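Local atomic coordinates of methyltransferase domain-containing protein (Deinococcus radiodurans, PDB entry 3M33), a protein that is of unknown biological role but probably acts as a methyltransferase. Residues W25-P34 with V167-D178; C57-P68 with L82-A93. All blocks are in the same frame, centred on the assembly; numbering follows the deposited sequence.

In the fold
From the N terminus, helix 9-18 leads into residues 25-34, which hold the short outermost strand 28-29. Contact 1 pairs this strand with the end of strand 160-173, closing a loop of 132 intervening residues that takes in most of the mixed sheet. Contact 2 is nested wholly within that loop: residues 57-68 meet 82-93 after 13 residues that include strand 72-77, and so join helix 61-66 to helix 80-89 beside the parallel half of the sheet. The centres of contact 1 and contact 2 lie 27 Å apart; the nearest atoms of contact 1 and contact 2 are about 8 Å apart, so the two do not touch. Contact 1 adds the outermost strand at the antiparallel edge; contact 2 packs two helices toward the parallel end, probably Rossmann-like.

Contact 1: residues W25-P34 with V167-D178; sequences WARVLSGPDP and VSVLAHAPTWED. With SO4 (sulfate ion), chain I.
The indole of Trp25 meets Asp178 O and Ala173 CB obliquely, while outside the two segments its ring stacks with His23, meets Phe185 edge-to-face and hydrogen-bonds through NE1 to Tyr206 OH. Ser30 OG lies near the edge of the His172 ring, in its plane. At the Arg27 guanidinium, O2 of a sulfate, probably from the crystallisation liquor, lies at the edge in plane, with O4 oblique. The contact is an antiparallel edge-strand pairing, in which 28-29 is added to strand 160-173. Val28 and His172 form a hydrogen-bonded pair: Val28 N reaches His172 O at 3.1 Å in the carbonyl plane, and His172 N returns a bond to Val28 O. Ser30 N extends the ladder to Leu170 O at 2.8 Å. In the adjoining non-hydrogen-bonded pair, Leu29 CD2 comes within 4.2 Å of Ala171 CB. Beyond strand 28-29, Pro34 CB packs 3.7 Å from Val169 CG2. At the other end, Ala26 N approaches Asp178 OD1 from above the carboxylate plane at 3.0 Å, and the N-cap residue Thr175 holds OD2 through OG1. Arg27, bent at chi2 (-129°), bonds Trp25 O through NH1 at 2.8 Å. A nearly straight bond (167°) joins Arg27 NE to sulfate O2 at 2.9 Å.

Contact 2: residues C57-P68 with L82-A93; sequences CGHGPDAARFGP and LLKLARANAPHA
His59 and Ala86 bring their CA atoms to 4.1 Å, and Ala64 and Ala90 theirs to 4.6 Å, where a type II' turn from Cys57 to Gly60 and the helix 61-66 that follows run against helix 80-89 and its exit. This is probably the glycine-rich turn after strand 51-55 of a Rossmann-like fold, consistent with the GxGxxA pattern of Gly58, Gly60 and Ala63. Gly60 permits the approach: a CB there would sit tightly against Ala86 CA. The small Ala86 CB fits against the turn, 3.5 Å from Gly58 O, while Leu82 lays CD2 on Gly58 CA and CD1 on His59 CB. Asn89, with CG anti to the backbone N (chi1 -158°), extends ND2 to His59 O at 3.0 Å; the acceptor lies in the amide plane. The His59 imidazole has Pro61 CD over the centre of one face; the Asn89 amide plane is within 5° of parallel, but ND2 meets the ring obliquely, so this is not a stack. Farther along, Ala63 CB meets Ala90 CB at 3.7 Å. The His92 ring is held on three sides, with Pro68 CG in a CH-pi contact over one face, Ala90 C over the opposite face and Ala63 O at the edge. Replacing it by an alanine would probably leave Ala63 O without this donor and Pro68 without the ring it covers. His92 NE2 meets Ala63 O at 2.7 Å, in the ring plane but 44° above the carbonyl plane.

Contact 1: residues W25-P34 with V167-D178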
loop_
_atom_site.group_PDB
_atom_site.type_symbol
_atom_site.label_atom_id
_atom_site.label_comp_id
_atom_site.label_asym_id
_atom_site.label_seq_id
_atom_site.Cartn_x
_atom_site.Cartn_y
_atom_site.Cartn_z
ATOM N N TRP A 25 11.199 9.718 5.435
ATOM C CA TRP A 25 12.511 9.929 6.026
ATOM C C TRP A 25 13.523 8.883 5.544
ATOM O O TRP A 25 13.145 7.810 5.090
ATOM C CB TRP A 25 12.392 9.912 7.550
ATOM C CG TRP A 25 11.909 8.595 8.139
ATOM C CD1 TRP A 25 12.687 7.569 8.573
ATOM C CD2 TRP A 25 10.546 8.191 8.377
ATOM N NE1 TRP A 25 11.904 6.546 9.064
ATOM C CE2 TRP A 25 10.584 6.900 8.945
ATOM C CE3 TRP A 25 9.299 8.796 8.160
ATOM C CZ2 TRP A 25 9.426 6.201 9.309
ATOM C CZ3 TRP A 25 8.147 8.101 8.516
ATOM C CH2 TRP A 25 8.219 6.816 9.084
ATOM N N ALA A 26 14.805 9.221 5.613
ATOM C CA ALA A 26 15.867 8.272 5.330
ATOM C C ALA A 26 15.915 7.229 6.444
ATOM O O ALA A 26 15.773 7.570 7.620
ATOM C CB ALA A 26 17.190 8.989 5.223
ATOM N N ARG A 27 16.105 5.963 6.073
ATOM C CA ARG A 27 16.145 4.869 7.042
ATOM C C ARG A 27 16.949 3.711 6.485
ATOM O O ARG A 27 16.943 3.481 5.275
ATOM C CB ARG A 27 14.725 4.395 7.352
ATOM C CG ARG A 27 13.977 3.881 6.105
ATOM C CD ARG A 27 12.611 4.526 5.954
ATOM N NE ARG A 27 11.893 3.982 4.811
ATOM C CZ ARG A 27 11.888 4.522 3.593
ATOM N NH1 ARG A 27 12.549 5.656 3.355
ATOM N NH2 ARG A 27 11.204 3.932 2.612
ATOM N N VAL A 28 17.647 2.994 7.365
ATOM C CA VAL A 28 18.347 1.762 7.006
ATOM C C VAL A 28 17.733 0.587 7.783
ATOM O O VAL A 28 17.615 0.633 9.009
ATOM C CB VAL A 28 19.846 1.831 7.367
ATOM C CG1 VAL A 28 20.534 0.482 7.093
ATOM C CG2 VAL A 28 20.544 2.957 6.620
ATOM N N LEU A 29 17.342 -0.465 7.074
ATOM C CA LEU A 29 16.784 -1.651 7.719
ATOM C C LEU A 29 17.905 -2.500 8.309
ATOM O O LEU A 29 18.900 -2.761 7.632
ATOM C CB LEU A 29 15.994 -2.485 6.695
ATOM C CG LEU A 29 14.781 -1.795 6.069
ATOM C CD1 LEU A 29 14.322 -2.527 4.805
ATOM C CD2 LEU A 29 13.665 -1.698 7.076
ATOM N N SER A 30 17.750 -2.940 9.558
ATOM C CA SER A 30 18.691 -3.903 10.134
ATOM C C SER A 30 18.291 -5.334 9.810
ATOM O O SER A 30 19.063 -6.251 10.010
ATOM C CB SER A 30 18.785 -3.752 11.650
ATOM O OG SER A 30 19.681 -2.726 12.010
ATOM N N GLY A 31 17.072 -5.534 9.329
ATOM C CA GLY A 31 16.639 -6.867 8.917
ATOM C C GLY A 31 15.884 -6.818 7.587
ATOM O O GLY A 31 15.823 -5.771 6.965
ATOM N N PRO A 32 15.317 -7.956 7.148
ATOM C CA PRO A 32 14.620 -8.083 5.860
ATOM C C PRO A 32 13.477 -7.073 5.717
ATOM O O PRO A 32 12.756 -6.829 6.685
ATOM C CB PRO A 32 14.028 -9.496 5.905
ATOM C CG PRO A 32 14.796 -10.219 6.960
ATOM C CD PRO A 32 15.322 -9.211 7.923
ATOM N N ASP A 33 13.307 -6.520 4.520
ATOM C CA ASP A 33 12.227 -5.569 4.247
ATOM C C ASP A 33 10.932 -6.193 4.695
ATOM O O ASP A 33 10.644 -7.311 4.317
ATOM C CB ASP A 33 12.150 -5.272 2.748
ATOM C CG ASP A 33 11.097 -4.201 2.404
ATOM O OD1 ASP A 33 11.443 -3.232 1.695
ATOM O OD2 ASP A 33 9.937 -4.303 2.854
ATOM N N PRO A 34 10.136 -5.475 5.501
ATOM C CA PRO A 34 8.920 -6.089 6.045
ATOM C C PRO A 34 7.792 -6.244 5.026
ATOM O O PRO A 34 6.736 -6.759 5.398
ATOM C CB PRO A 34 8.508 -5.117 7.163
ATOM C CG PRO A 34 9.041 -3.808 6.718
ATOM C CD PRO A 34 10.340 -4.112 6.010
ATOM N N VAL A 167 4.238 -8.021 11.176
ATOM C CA VAL A 167 5.671 -7.996 10.905
ATOM C C VAL A 167 6.317 -6.766 11.513
ATOM O O VAL A 167 5.747 -5.666 11.471
ATOM C CB VAL A 167 5.937 -7.909 9.378
ATOM C CG1 VAL A 167 7.405 -8.192 9.079
ATOM C CG2 VAL A 167 5.057 -8.878 8.628
ATOM N N SER A 168 7.525 -6.932 12.038
ATOM C CA SER A 168 8.215 -5.828 12.710
ATOM C C SER A 168 9.717 -5.969 12.460
ATOM O O SER A 168 10.278 -7.016 12.694
ATOM C CB SER A 168 7.932 -5.883 14.215
ATOM O OG SER A 168 8.591 -4.836 14.908
ATOM N N VAL A 169 10.366 -4.918 11.981
ATOM C CA VAL A 169 11.786 -4.989 11.645
ATOM C C VAL A 169 12.548 -3.784 12.206
ATOM O O VAL A 169 12.108 -2.642 12.079
ATOM C CB VAL A 169 11.970 -5.056 10.120
ATOM C CG1 VAL A 169 13.452 -5.237 9.761
ATOM C CG2 VAL A 169 11.161 -6.209 9.577
ATOM N N LEU A 170 13.680 -4.031 12.852
ATOM C CA LEU A 170 14.472 -2.941 13.399
ATOM C C LEU A 170 14.987 -2.060 12.263
ATOM O O LEU A 170 15.526 -2.562 11.280
ATOM C CB LEU A 170 15.659 -3.494 14.198
ATOM C CG LEU A 170 16.606 -2.472 14.828
ATOM C CD1 LEU A 170 15.855 -1.639 15.869
ATOM C CD2 LEU A 170 17.819 -3.135 15.461
ATOM N N ALA A 171 14.816 -0.750 12.391
ATOM C CA ALA A 171 15.444 0.186 11.463
ATOM C C ALA A 171 16.072 1.333 12.243
ATOM O O ALA A 171 15.820 1.479 13.442
ATOM C CB ALA A 171 14.417 0.722 10.475
ATOM N N HIS A 172 16.889 2.144 11.568
ATOM C CA HIS A 172 17.425 3.369 12.174
ATOM C C HIS A 172 17.178 4.569 11.276
ATOM O O HIS A 172 17.319 4.478 10.051
ATOM C CB HIS A 172 18.929 3.258 12.418
ATOM C CG HIS A 172 19.312 2.133 13.323
ATOM N ND1 HIS A 172 19.576 2.314 14.665
ATOM C CD2 HIS A 172 19.476 0.812 13.080
ATOM C CE1 HIS A 172 19.883 1.151 15.209
ATOM N NE2 HIS A 172 19.832 0.224 14.269
ATOM N N ALA A 173 16.796 5.686 11.888
ATOM C CA ALA A 173 16.822 6.980 11.209
ATOM C C ALA A 173 18.234 7.534 11.407
ATOM O O ALA A 173 18.663 7.763 12.545
ATOM C CB ALA A 173 15.798 7.908 11.801
ATOM N N PRO A 174 18.973 7.732 10.303
ATOM C CA PRO A 174 20.421 7.982 10.425
ATOM C C PRO A 174 20.764 9.336 11.037
ATOM O O PRO A 174 21.840 9.466 11.603
ATOM C CB PRO A 174 20.938 7.905 8.975
ATOM C CG PRO A 174 19.828 7.242 8.193
ATOM C CD PRO A 174 18.542 7.603 8.904
ATOM N N THR A 175 19.875 10.319 10.938
ATOM C CA THR A 175 20.171 11.643 11.491
ATOM C C THR A 175 18.992 12.271 12.225
ATOM O O THR A 175 17.833 11.864 12.051
ATOM C CB THR A 175 20.597 12.625 10.396
ATOM O OG1 THR A 175 19.461 12.936 9.591
ATOM C CG2 THR A 175 21.694 12.015 9.516
ATOM N N TRP A 176 19.308 13.275 13.044
ATOM C CA TRP A 176 18.307 14.029 13.783
ATOM C C TRP A 176 17.213 14.541 12.856
ATOM O O TRP A 176 16.025 14.452 13.172
ATOM C CB TRP A 176 18.969 15.203 14.529
ATOM C CG TRP A 176 18.003 16.260 14.990
ATOM C CD1 TRP A 176 17.950 17.558 14.574
ATOM C CD2 TRP A 176 16.950 16.110 15.959
ATOM N NE1 TRP A 176 16.938 18.226 15.224
ATOM C CE2 TRP A 176 16.312 17.359 16.080
ATOM C CE3 TRP A 176 16.492 15.044 16.737
ATOM C CZ2 TRP A 176 15.233 17.565 16.941
ATOM C CZ3 TRP A 176 15.426 15.250 17.593
ATOM C CH2 TRP A 176 14.806 16.499 17.687
ATOM N N GLU A 177 17.609 15.070 11.702
ATOM C CA GLU A 177 16.631 15.568 10.736
ATOM C C GLU A 177 15.663 14.462 10.327
ATOM O O GLU A 177 14.449 14.679 10.210
ATOM C CB GLU A 177 17.327 16.130 9.494
ATOM C CG GLU A 177 18.034 17.450 9.729
ATOM C CD GLU A 177 19.240 17.310 10.639
ATOM O OE1 GLU A 177 19.964 16.293 10.534
ATOM O OE2 GLU A 177 19.459 18.222 11.458
ATOM N N ASP A 178 16.208 13.271 10.100
ATOM C CA ASP A 178 15.385 12.134 9.723
ATOM C C ASP A 178 14.457 11.720 10.868
ATOM O O ASP A 178 13.290 11.393 10.646
ATOM C CB ASP A 178 16.269 10.966 9.296
ATOM C CG ASP A 178 16.977 11.234 7.988
ATOM O OD1 ASP A 178 16.275 11.511 6.990
ATOM O OD2 ASP A 178 18.225 11.170 7.961
HETATM S S SO4 I . 10.954 0.697 4.677
HETATM O O1 SO4 I . 10.666 0.198 3.332
HETATM O O2 SO4 I . 10.066 1.805 5.024
HETATM O O3 SO4 I . 10.775 -0.389 5.634
HETATM O O4 SO4 I . 12.327 1.186 4.727
#

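Contact 2: residues C57-P68 with L82-A93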
loop_
_atom_site.group_PDB
_atom_site.type_symbol
_atom_site.label_atom_id
_atom_site.label_comp_id
_atom_site.label_asym_id
_atom_site.label_seq_id
_atom_site.Cartn_x
_atom_site.Cartn_y
_atom_site.Cartn_z
ATOM N N CYS A 57 -3.170 3.313 -6.788
ATOM C CA CYS A 57 -1.998 2.851 -7.548
ATOM C C CYS A 57 -0.853 3.861 -7.583
ATOM O O CYS A 57 0.253 3.524 -8.022
ATOM C CB CYS A 57 -2.388 2.484 -8.979
ATOM S SG CYS A 57 -3.003 3.947 -9.852
ATOM N N GLY A 58 -1.098 5.095 -7.146
ATOM C CA GLY A 58 -0.038 6.093 -7.224
ATOM C C GLY A 58 0.507 6.207 -8.646
ATOM O O GLY A 58 -0.271 6.304 -9.609
ATOM N N HIS A 59 1.832 6.190 -8.796
ATOM C CA HIS A 59 2.440 6.363 -10.126
ATOM C C HIS A 59 2.666 5.015 -10.836
ATOM O O HIS A 59 3.478 4.911 -11.753
ATOM C CB HIS A 59 3.755 7.158 -10.026
ATOM C CG HIS A 59 4.803 6.484 -9.193
ATOM N ND1 HIS A 59 4.746 6.452 -7.817
ATOM C CD2 HIS A 59 5.914 5.791 -9.541
ATOM C CE1 HIS A 59 5.778 5.771 -7.348
ATOM N NE2 HIS A 59 6.502 5.357 -8.374
ATOM N N GLY A 60 1.953 3.985 -10.390
ATOM C CA GLY A 60 1.979 2.675 -11.032
ATOM C C GLY A 60 3.132 1.710 -10.746
ATOM O O GLY A 60 3.431 0.837 -11.573
ATOM N N PRO A 61 3.788 1.831 -9.584
ATOM C CA PRO A 61 4.928 0.917 -9.451
ATOM C C PRO A 61 4.483 -0.544 -9.471
ATOM O O PRO A 61 5.165 -1.380 -10.065
ATOM C CB PRO A 61 5.527 1.270 -8.073
ATOM C CG PRO A 61 4.385 1.977 -7.296
ATOM C CD PRO A 61 3.612 2.711 -8.408
ATOM N N ASP A 62 3.369 -0.867 -8.820
ATOM C CA ASP A 62 2.943 -2.260 -8.799
ATOM C C ASP A 62 2.274 -2.663 -10.110
ATOM O O ASP A 62 2.435 -3.793 -10.574
ATOM C CB ASP A 62 2.042 -2.561 -7.593
ATOM C CG ASP A 62 2.834 -2.742 -6.306
ATOM O OD1 ASP A 62 3.927 -3.351 -6.346
ATOM O OD2 ASP A 62 2.367 -2.271 -5.250
ATOM N N ALA A 63 1.525 -1.746 -10.712
ATOM C CA ALA A 63 0.963 -2.010 -12.023
ATOM C C ALA A 63 2.089 -2.400 -12.984
ATOM O O ALA A 63 1.966 -3.354 -13.748
ATOM C CB ALA A 63 0.192 -0.778 -12.548
ATOM N N ALA A 64 3.199 -1.676 -12.930
ATOM C CA ALA A 64 4.281 -1.904 -13.872
ATOM C C ALA A 64 4.980 -3.202 -13.560
ATOM O O ALA A 64 5.333 -3.966 -14.434
ATOM C CB ALA A 64 5.279 -0.755 -13.825
ATOM N N ARG A 65 5.189 -3.446 -12.286
ATOM C CA ARG A 65 5.976 -4.585 -11.878
ATOM C C ARG A 65 5.223 -5.940 -11.881
ATOM O O ARG A 65 5.804 -6.972 -12.232
ATOM C CB ARG A 65 6.536 -4.254 -10.500
ATOM C CG ARG A 65 7.233 -5.340 -9.788
ATOM C CD ARG A 65 7.743 -4.802 -8.471
ATOM N NE ARG A 65 8.100 -5.915 -7.613
ATOM C CZ ARG A 65 8.115 -5.860 -6.290
ATOM N NH1 ARG A 65 7.785 -4.738 -5.661
ATOM N NH2 ARG A 65 8.463 -6.933 -5.604
ATOM N N PHE A 66 3.946 -5.944 -11.490
ATOM C CA PHE A 66 3.177 -7.194 -11.377
ATOM C C PHE A 66 2.105 -7.294 -12.446
ATOM O O PHE A 66 1.636 -8.386 -12.765
ATOM C CB PHE A 66 2.471 -7.291 -10.023
ATOM C CG PHE A 66 3.394 -7.449 -8.869
ATOM C CD1 PHE A 66 3.875 -8.706 -8.517
ATOM C CD2 PHE A 66 3.785 -6.357 -8.126
ATOM C CE1 PHE A 66 4.725 -8.867 -7.428
ATOM C CE2 PHE A 66 4.652 -6.505 -7.034
ATOM C CZ PHE A 66 5.116 -7.760 -6.685
ATOM N N GLY A 67 1.707 -6.146 -12.973
ATOM C CA GLY A 67 0.658 -6.052 -13.973
ATOM C C GLY A 67 0.746 -6.987 -15.171
ATOM O O GLY A 67 -0.261 -7.572 -15.567
ATOM N N PRO A 68 1.938 -7.133 -15.768
ATOM C CA PRO A 68 1.994 -7.998 -16.952
ATOM C C PRO A 68 1.716 -9.471 -16.645
ATOM O O PRO A 68 1.476 -10.243 -17.571
ATOM C CB PRO A 68 3.435 -7.819 -17.456
ATOM C CG PRO A 68 3.868 -6.483 -16.913
ATOM C CD PRO A 68 3.212 -6.428 -15.544
ATOM N N LEU A 82 -0.530 12.491 -11.316
ATOM C CA LEU A 82 0.066 11.246 -10.881
ATOM C C LEU A 82 -0.385 10.081 -11.774
ATOM O O LEU A 82 0.422 9.249 -12.181
ATOM C CB LEU A 82 -0.305 10.996 -9.425
ATOM C CG LEU A 82 0.502 9.932 -8.708
ATOM C CD1 LEU A 82 2.000 10.288 -8.725
ATOM C CD2 LEU A 82 -0.030 9.782 -7.285
ATOM N N LEU A 83 -1.666 10.043 -12.115
ATOM C CA LEU A 83 -2.160 9.011 -13.018
ATOM C C LEU A 83 -1.507 9.054 -14.407
ATOM O O LEU A 83 -1.342 8.014 -15.040
ATOM C CB LEU A 83 -3.677 9.058 -13.129
ATOM C CG LEU A 83 -4.411 8.755 -11.824
ATOM C CD1 LEU A 83 -5.916 8.805 -12.051
ATOM C CD2 LEU A 83 -3.998 7.399 -11.281
ATOM N N LYS A 84 -1.120 10.237 -14.872
ATOM C CA LYS A 84 -0.366 10.334 -16.128
ATOM C C LYS A 84 0.928 9.512 -16.082
ATOM O O LYS A 84 1.239 8.782 -17.027
ATOM C CB LYS A 84 -0.050 11.789 -16.480
ATOM C CG LYS A 84 -1.262 12.595 -16.894
ATOM C CD LYS A 84 -0.878 14.008 -17.308
ATOM C CE LYS A 84 -2.117 14.837 -17.601
ATOM N NZ LYS A 84 -1.785 16.275 -17.797
ATOM N N LEU A 85 1.676 9.634 -14.984
ATOM C CA LEU A 85 2.861 8.806 -14.765
ATOM C C LEU A 85 2.505 7.333 -14.701
ATOM O O LEU A 85 3.221 6.480 -15.238
ATOM C CB LEU A 85 3.570 9.201 -13.472
ATOM C CG LEU A 85 3.952 10.667 -13.452
ATOM C CD1 LEU A 85 4.615 11.041 -12.135
ATOM C CD2 LEU A 85 4.867 10.935 -14.643
ATOM N N ALA A 86 1.399 7.017 -14.045
ATOM C CA ALA A 86 1.026 5.611 -13.935
ATOM C C ALA A 86 0.737 5.014 -15.317
ATOM O O ALA A 86 1.168 3.907 -15.613
ATOM C CB ALA A 86 -0.160 5.406 -12.967
ATOM N N ARG A 87 0.029 5.749 -16.169
ATOM C CA ARG A 87 -0.280 5.229 -17.503
ATOM C C ARG A 87 0.993 4.970 -18.322
ATOM O O ARG A 87 1.129 3.915 -18.949
ATOM C CB ARG A 87 -1.276 6.131 -18.236
ATOM C CG ARG A 87 -2.663 6.090 -17.602
ATOM C CD ARG A 87 -3.720 6.850 -18.398
ATOM N NE ARG A 87 -4.968 6.971 -17.639
ATOM C CZ ARG A 87 -5.319 8.048 -16.934
ATOM N NH1 ARG A 87 -4.523 9.110 -16.906
ATOM N NH2 ARG A 87 -6.471 8.068 -16.266
ATOM N N ALA A 88 1.932 5.915 -18.279
ATOM C CA ALA A 88 3.240 5.751 -18.919
ATOM C C ALA A 88 4.088 4.622 -18.303
ATOM O O ALA A 88 4.773 3.883 -19.017
ATOM C CB ALA A 88 4.008 7.067 -18.882
ATOM N N ASN A 89 4.038 4.497 -16.979
ATOM C CA ASN A 89 4.807 3.485 -16.271
ATOM C C ASN A 89 4.280 2.091 -16.627
ATOM O O ASN A 89 5.048 1.136 -16.753
ATOM C CB ASN A 89 4.730 3.738 -14.755
ATOM C CG ASN A 89 5.869 3.096 -13.979
ATOM O OD1 ASN A 89 6.845 2.611 -14.552
ATOM N ND2 ASN A 89 5.746 3.098 -12.655
ATOM N N ALA A 90 2.967 1.980 -16.812
ATOM C CA ALA A 90 2.361 0.679 -17.090
ATOM C C ALA A 90 1.333 0.727 -18.220
ATOM O O ALA A 90 0.135 0.851 -17.965
ATOM C CB ALA A 90 1.733 0.106 -15.812
ATOM N N PRO A 91 1.801 0.604 -19.474
ATOM C CA PRO A 91 0.964 0.715 -20.680
ATOM C C PRO A 91 -0.131 -0.344 -20.738
ATOM O O PRO A 91 -1.192 -0.119 -21.315
ATOM C CB PRO A 91 1.955 0.473 -21.829
ATOM C CG PRO A 91 3.304 0.726 -21.245
ATOM C CD PRO A 91 3.214 0.345 -19.799
ATOM N N HIS A 92 0.140 -1.504 -20.161
ATOM C CA HIS A 92 -0.843 -2.579 -20.131
ATOM C C HIS A 92 -1.981 -2.295 -19.154
ATOM O O HIS A 92 -3.045 -2.891 -19.272
ATOM C CB HIS A 92 -0.164 -3.879 -19.719
ATOM C CG HIS A 92 0.614 -3.748 -18.455
ATOM N ND1 HIS A 92 1.919 -3.306 -18.432
ATOM C CD2 HIS A 92 0.254 -3.939 -17.164
ATOM C CE1 HIS A 92 2.340 -3.261 -17.181
ATOM N NE2 HIS A 92 1.349 -3.638 -16.393
ATOM N N ALA A 93 -1.764 -1.401 -18.188
ATOM C CA ALA A 93 -2.759 -1.202 -17.129
ATOM C C ALA A 93 -3.915 -0.322 -17.574
ATOM O O ALA A 93 -3.756 0.541 -18.440
ATOM C CB ALA A 93 -2.094 -0.638 -15.843
#